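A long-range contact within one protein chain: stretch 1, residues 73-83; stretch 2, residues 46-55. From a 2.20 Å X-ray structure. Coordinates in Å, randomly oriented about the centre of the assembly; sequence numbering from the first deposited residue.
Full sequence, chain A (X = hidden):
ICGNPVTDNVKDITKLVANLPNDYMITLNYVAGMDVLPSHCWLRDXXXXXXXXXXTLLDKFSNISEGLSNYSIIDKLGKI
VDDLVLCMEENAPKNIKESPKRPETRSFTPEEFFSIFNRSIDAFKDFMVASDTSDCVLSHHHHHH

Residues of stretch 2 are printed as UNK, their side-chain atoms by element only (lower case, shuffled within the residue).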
# COMPACT_ATOMS: atom_id res chain seq x y z
N ILE A 73 -6.54 -2.94 11.82
CA ILE A 73 -7.30 -4.01 11.18
C ILE A 73 -6.40 -5.25 10.95
O ILE A 73 -6.76 -6.37 11.29
CB ILE A 73 -7.86 -3.57 9.79
CG1 ILE A 73 -8.68 -2.28 9.93
CG2 ILE A 73 -8.76 -4.66 9.23
CD1 ILE A 73 -9.03 -1.64 8.55
N ILE A 74 -5.24 -5.03 10.37
CA ILE A 74 -4.31 -6.12 10.10
C ILE A 74 -3.91 -6.81 11.41
O ILE A 74 -3.82 -8.05 11.48
CB ILE A 74 -3.03 -5.60 9.40
CG1 ILE A 74 -3.37 -5.14 7.98
CG2 ILE A 74 -1.94 -6.67 9.40
CD1 ILE A 74 -2.23 -4.35 7.29
N ASP A 75 -3.62 -6.01 12.43
CA ASP A 75 -3.22 -6.55 13.72
C ASP A 75 -4.34 -7.43 14.28
O ASP A 75 -4.08 -8.48 14.87
CB ASP A 75 -2.90 -5.41 14.71
CG ASP A 75 -2.46 -5.94 16.08
OD1 ASP A 75 -3.10 -5.58 17.07
OD2 ASP A 75 -1.48 -6.70 16.16
N LYS A 76 -5.58 -6.99 14.12
CA LYS A 76 -6.73 -7.73 14.59
C LYS A 76 -6.84 -9.05 13.82
O LYS A 76 -7.08 -10.10 14.42
CB LYS A 76 -8.01 -6.91 14.39
CG LYS A 76 -9.31 -7.70 14.55
CD LYS A 76 -9.56 -8.11 15.99
CE LYS A 76 -10.81 -8.98 16.11
NZ LYS A 76 -12.01 -8.32 15.50
N LEU A 77 -6.64 -8.99 12.51
CA LEU A 77 -6.70 -10.18 11.66
C LEU A 77 -5.59 -11.15 12.02
O LEU A 77 -5.76 -12.36 11.92
CB LEU A 77 -6.60 -9.78 10.18
CG LEU A 77 -7.82 -9.08 9.58
CD1 LEU A 77 -7.61 -8.76 8.11
CD2 LEU A 77 -9.02 -9.99 9.72
N GLY A 78 -4.44 -10.63 12.45
CA GLY A 78 -3.33 -11.48 12.82
C GLY A 78 -3.61 -12.24 14.10
O GLY A 78 -3.20 -13.38 14.27
N LYS A 79 -4.31 -11.60 15.03
CA LYS A 79 -4.64 -12.25 16.29
C LYS A 79 -5.67 -13.37 16.06
O LYS A 79 -5.58 -14.43 16.68
CB LYS A 79 -5.17 -11.23 17.30
CG LYS A 79 -4.14 -10.20 17.71
CD LYS A 79 -4.61 -9.37 18.89
CE LYS A 79 -3.49 -8.51 19.42
NZ LYS A 79 -3.93 -7.74 20.62
N ILE A 80 -6.62 -13.13 15.15
CA ILE A 80 -7.65 -14.12 14.83
C ILE A 80 -6.94 -15.35 14.29
O ILE A 80 -7.28 -16.48 14.62
CB ILE A 80 -8.62 -13.62 13.72
CG1 ILE A 80 -9.36 -12.37 14.17
CG2 ILE A 80 -9.59 -14.74 13.33
CD1 ILE A 80 -10.41 -12.59 15.24
N VAL A 81 -5.95 -15.12 13.45
CA VAL A 81 -5.19 -16.20 12.86
C VAL A 81 -4.32 -16.88 13.91
O VAL A 81 -4.10 -18.09 13.84
CB VAL A 81 -4.34 -15.69 11.70
CG1 VAL A 81 -3.52 -16.82 11.08
CG2 VAL A 81 -5.26 -15.10 10.66
N ASP A 82 -3.82 -16.13 14.90
CA ASP A 82 -3.03 -16.77 15.94
C ASP A 82 -3.92 -17.77 16.64
O ASP A 82 -3.50 -18.89 16.95
CB ASP A 82 -2.48 -15.77 16.97
CG ASP A 82 -1.33 -14.93 16.42
OD1 ASP A 82 -0.70 -15.32 15.43
OD2 ASP A 82 -1.05 -13.86 17.02
N ASP A 83 -5.17 -17.39 16.90
CA ASP A 83 -6.08 -18.34 17.53
C ASP A 83 -6.31 -19.51 16.59
O ASP A 83 -6.38 -20.65 17.04
CB ASP A 83 -7.41 -17.69 17.89
CG ASP A 83 -7.29 -16.72 19.05
OD1 ASP A 83 -6.38 -16.90 19.89
OD2 ASP A 83 -8.10 -15.79 19.12
N UNK A 46 -1.90 -23.59 5.52
CA UNK A 46 -2.33 -22.29 5.01
C UNK A 46 -2.52 -21.24 6.09
O UNK A 46 -2.23 -20.06 5.89
c UNK A 46 -3.57 -19.79 2.52
c UNK A 46 -3.63 -22.42 4.20
c UNK A 46 -3.40 -22.53 2.69
s UNK A 46 -2.52 -21.09 1.97
N UNK A 47 -3.04 -21.68 7.24
CA UNK A 47 -3.26 -20.78 8.34
C UNK A 47 -1.88 -20.32 8.84
O UNK A 47 -1.69 -19.17 9.21
c UNK A 47 -3.22 -22.32 10.36
c UNK A 47 -4.92 -20.48 10.19
c UNK A 47 -4.10 -21.49 9.45
N UNK A 48 -0.91 -21.22 8.82
CA UNK A 48 0.43 -20.86 9.25
C UNK A 48 1.02 -19.84 8.27
O UNK A 48 1.62 -18.85 8.68
c UNK A 48 1.77 -24.26 10.80
c UNK A 48 1.00 -22.89 10.65
c UNK A 48 1.34 -22.13 9.37
c UNK A 48 2.81 -21.74 9.38
N UNK A 49 0.82 -20.07 6.97
CA UNK A 49 1.32 -19.17 5.92
C UNK A 49 0.66 -17.78 5.98
O UNK A 49 1.30 -16.76 5.76
c UNK A 49 1.10 -19.78 4.53
o UNK A 49 4.03 -19.81 4.40
c UNK A 49 3.41 -20.85 4.62
c UNK A 49 1.94 -21.01 4.23
n UNK A 49 3.99 -21.90 5.20
N UNK A 50 -0.63 -17.73 6.27
CA UNK A 50 -1.30 -16.46 6.34
C UNK A 50 -0.72 -15.68 7.51
O UNK A 50 -0.48 -14.48 7.39
c UNK A 50 -3.46 -17.16 5.23
c UNK A 50 -3.43 -16.03 4.17
c UNK A 50 -2.81 -16.65 6.51
c UNK A 50 -4.91 -17.64 5.50
N UNK A 51 -0.49 -16.37 8.62
CA UNK A 51 0.07 -15.78 9.82
C UNK A 51 1.41 -15.11 9.47
O UNK A 51 1.63 -13.96 9.83
c UNK A 51 0.26 -16.86 10.88
o UNK A 51 0.81 -16.33 12.07
N UNK A 52 2.29 -15.83 8.78
CA UNK A 52 3.58 -15.27 8.38
C UNK A 52 3.37 -14.02 7.49
O UNK A 52 3.95 -12.98 7.76
c UNK A 52 5.58 -17.30 9.61
c UNK A 52 4.41 -16.29 7.60
c UNK A 52 5.99 -18.20 7.30
c UNK A 52 4.95 -17.58 8.25
N UNK A 53 2.53 -14.13 6.45
CA UNK A 53 2.28 -12.97 5.57
C UNK A 53 1.72 -11.77 6.33
O UNK A 53 2.12 -10.64 6.07
c UNK A 53 1.31 -13.33 4.43
o UNK A 53 1.93 -14.18 3.47
N UNK A 54 0.81 -12.00 7.27
CA UNK A 54 0.24 -10.91 8.03
C UNK A 54 1.33 -10.26 8.88
O UNK A 54 1.41 -9.04 8.95
c UNK A 54 -3.26 -12.47 8.94
c UNK A 54 -2.81 -10.48 7.46
c UNK A 54 -0.94 -11.40 8.89
c UNK A 54 -2.20 -11.75 8.05
N UNK A 55 2.19 -11.06 9.49
CA UNK A 55 3.29 -10.52 10.28
C UNK A 55 4.11 -9.55 9.43
O UNK A 55 4.36 -8.42 9.83
c UNK A 55 5.54 -11.09 11.31
c UNK A 55 4.21 -11.65 10.78
o UNK A 55 3.55 -12.36 11.83
O HOH W 1 -1.31 -14.19 12.75
O HOH W 2 0.79 -18.15 14.89

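Position 46 carries three carbons and a sulfur in an unbranched chain, with the sulfur between the second and last carbons. This is a thioether, so the residue is Met46; it is buried, as suits an apolar chain, and its side chain makes no contact with stretch 1. Position 47 has one carbon bearing two others; one arm lies 4.0 Å from Val81 CG1, and the backbone O is 3.5 Å from the same Val81 CG1. This is Val47, its nearer arm being CG2; a short apolar side chain suits a buried place beside Val81.

At position 48, four carbons fork at the first, with one arm two carbons long: Ile48. Its CA-to-CB bond points away from stretch 1, and it plays no part in this contact but touches a crystal neighbour. Position 49 has three carbons, the third bearing one oxygen and one nitrogen, a terminal amide; the CA-to-CB bond of Gln49 also points away, and its OE1 is hydrogen-bonded elsewhere in the structure. Position 50 shows four carbons forking at the second, which identifies Leu50. Its CA-to-CB bond points toward stretch 1, yet its nearest side-chain approach, from CB to Val81 CG1, is 4.6 Å, just outside contact, and the side chain is buried.

Position 51 has one carbon followed by one oxygen. The carbon, CB, lies 3.8 Å from Val81 CG1, and the oxygen is 3.8 Å from Asp82 OD1, too far for a direct hydrogen bond. It is Ser51, small enough for the close backbone approach, and its hydroxyl engages water instead. Position 52 again has four carbons forked at the second; Leu52 is exposed and out of reach, and it too touches a crystal neighbour. At position 53, one carbon and one oxygen make Ser53, buried, with its OG satisfied elsewhere in the structure.

Position 54 has four carbons forked at the second, set among Ile74, Leu77, Gly78 and Val81. This is Leu54, a knob in their hole: CD1 lies 3.7 Å from Val81 CG2 and 4.0 Å from Gly78 CA, where no side chain intervenes. Position 55 has a carbon bearing one oxygen and one carbon, hence Thr55; its CA-to-CB bond points away from stretch 1, and its OG1 donates to Ser51 O at 3.2 Å, a bond back into its own helix.

The two helices run nearly antiparallel, at 152°, and their axes approach to 9.4 Å. Leu54 and Val81 supply most of the apolar packing, and no direct hydrogen bond crosses. Water supplies the polar link: water 1 donates to Gly78 O at 2.6 Å and hydrogen-bonds Ser51 OG at 3.1 Å, while water 2 donates to Asp82 OD1 at 3.2 Å and meets Ser51 OG weakly at 3.4 Å.

Stretch 2, residues 46-55: MVIQLSLSLT
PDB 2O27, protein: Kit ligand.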